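Long-range contact in 2-Cys peroxiredoxin (Plasmodium yoelii, PDB 2H01), which probably reduces hydrogen peroxide and organic hydroperoxides to water and alcohols, as a thiol-specific, thioredoxin-dependent peroxidase: residues Asn65-Gly70 with Lys96-Ser101. Numbering follows the deposited sequence.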
# COMPACT_ATOMS: atom_id res chain seq x y z
N ASN A 65 11.84 7.06 2.12
CA ASN A 65 11.23 6.94 3.43
C ASN A 65 9.75 6.53 3.37
O ASN A 65 8.91 7.10 4.06
CB ASN A 65 11.41 8.26 4.19
CG ASN A 65 11.31 8.08 5.69
OD1 ASN A 65 11.52 6.99 6.22
ND2 ASN A 65 10.99 9.17 6.40
N VAL A 66 9.47 5.53 2.54
CA VAL A 66 8.12 5.01 2.36
C VAL A 66 8.01 3.57 2.86
O VAL A 66 8.82 2.71 2.50
CB VAL A 66 7.70 5.01 0.88
CG1 VAL A 66 6.34 4.34 0.74
CG2 VAL A 66 7.64 6.44 0.36
N GLU A 67 6.98 3.33 3.67
CA GLU A 67 6.71 2.01 4.24
C GLU A 67 5.65 1.30 3.39
O GLU A 67 4.54 1.81 3.21
CB GLU A 67 6.20 2.18 5.67
CG GLU A 67 5.95 0.88 6.44
CD GLU A 67 7.23 0.17 6.83
OE1 GLU A 67 8.26 0.85 7.05
OE2 GLU A 67 7.20 -1.07 6.94
N LEU A 68 5.99 0.12 2.89
CA LEU A 68 5.06 -0.66 2.06
C LEU A 68 4.18 -1.57 2.90
O LEU A 68 4.68 -2.29 3.77
CB LEU A 68 5.82 -1.53 1.07
CG LEU A 68 6.35 -0.94 -0.23
CD1 LEU A 68 6.96 -2.06 -1.08
CD2 LEU A 68 5.20 -0.27 -0.99
N LEU A 69 2.88 -1.55 2.63
CA LEU A 69 1.93 -2.41 3.33
C LEU A 69 0.98 -3.05 2.32
O LEU A 69 0.22 -2.36 1.65
CB LEU A 69 1.13 -1.60 4.38
CG LEU A 69 1.94 -1.00 5.54
CD1 LEU A 69 1.02 -0.25 6.48
CD2 LEU A 69 2.66 -2.10 6.31
N GLY A 70 1.06 -4.37 2.21
CA GLY A 70 0.20 -5.12 1.30
C GLY A 70 -0.98 -5.70 2.06
O GLY A 70 -0.80 -6.35 3.08
N LYS A 96 10.04 -8.87 1.36
CA LYS A 96 10.79 -8.30 2.44
C LYS A 96 10.04 -7.15 3.12
O LYS A 96 10.51 -6.57 4.08
CB LYS A 96 12.18 -7.92 1.97
CG LYS A 96 13.11 -9.11 1.90
CD LYS A 96 13.12 -9.87 3.21
CE LYS A 96 13.65 -11.30 3.08
NZ LYS A 96 15.07 -11.42 2.72
N HIS A 97 8.84 -6.87 2.63
CA HIS A 97 8.01 -5.82 3.22
C HIS A 97 6.80 -6.49 3.88
O HIS A 97 6.46 -7.63 3.56
CB HIS A 97 7.59 -4.79 2.17
CG HIS A 97 6.70 -5.33 1.09
ND1 HIS A 97 5.33 -5.37 1.20
CD2 HIS A 97 7.00 -5.79 -0.16
CE1 HIS A 97 4.81 -5.82 0.07
NE2 HIS A 97 5.80 -6.08 -0.77
N THR A 98 6.13 -5.79 4.79
CA THR A 98 5.01 -6.39 5.50
C THR A 98 3.67 -6.53 4.78
O THR A 98 3.29 -5.70 3.96
CB THR A 98 4.78 -5.69 6.88
OG1 THR A 98 3.38 -5.47 7.10
CG2 THR A 98 5.54 -4.39 6.97
N LEU A 99 2.98 -7.63 5.08
CA LEU A 99 1.66 -7.90 4.53
C LEU A 99 0.70 -7.88 5.72
O LEU A 99 0.96 -8.52 6.73
CB LEU A 99 1.64 -9.28 3.85
CG LEU A 99 2.53 -9.49 2.62
CD1 LEU A 99 2.39 -10.92 2.12
CD2 LEU A 99 2.14 -8.51 1.52
N ILE A 100 -0.34 -7.38 5.68
CA ILE A 100 -1.27 -7.37 6.81
C ILE A 100 -2.55 -8.12 6.47
O ILE A 100 -2.90 -8.28 5.29
CB ILE A 100 -1.60 -5.93 7.22
CG1 ILE A 100 -2.23 -5.17 6.05
CG2 ILE A 100 -0.34 -5.21 7.71
CD1 ILE A 100 -2.79 -3.82 6.44
N SER A 101 -3.23 -8.39 7.46
CA SER A 101 -4.36 -9.28 7.29
C SER A 101 -5.66 -8.60 7.66
O SER A 101 -5.86 -8.24 8.82
CB SER A 101 -4.17 -10.53 8.16
OG SER A 101 -5.34 -11.33 8.19
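Leu68 CD1 rests over one face of the His97 imidazole, a CH-pi contact 4.0 Å from the ring centroid and shifted toward the CD2-CG rim. His97 CG stands between its backbone N and carbonyl carbon (chi1 64°), which brings it within 3.9 Å of Leu68 CB. Leu54, Leu58 and Phe61 of the neighbouring helices also pack on Leu68. Across the sheet from this pair, Leu69 and Thr98 run side by side in the same direction; Leu69 CD2 meets Thr98 OG1 at 3.5 Å and also touches CG2. That hydroxyl is buried without a polar partner. Glu67 crosses Thr98 at about a right angle. Its CG is anti to the backbone N (chi1 -176°) and the chain then bends at chi2, ending with OE2 3.7 Å from the Thr98 CG2 methyl. Strands 66-72 and 98-101, connected through helix 76-83, form a beta-alpha-beta unit of the thioredoxin-like peroxiredoxin fold; the segment axes diverge by 40°, and before Gly70 side chains take over from backbone bonds. Gly70 is held between Thr98 and Ile100: Gly70 N donates to Thr98 O over 3.1 Å and, toward the same strand, Gly70 O accepts from Ile100 N over 2.8 Å. A weak second bond reaches Thr98 O from His97 ND1. Gly70 O also receives a CA-H...O contact from Leu99 CA and touches Ile100 CG1 at 3.5 Å, while Leu99 CD2 packs 3.9 Å from Gly70 CA.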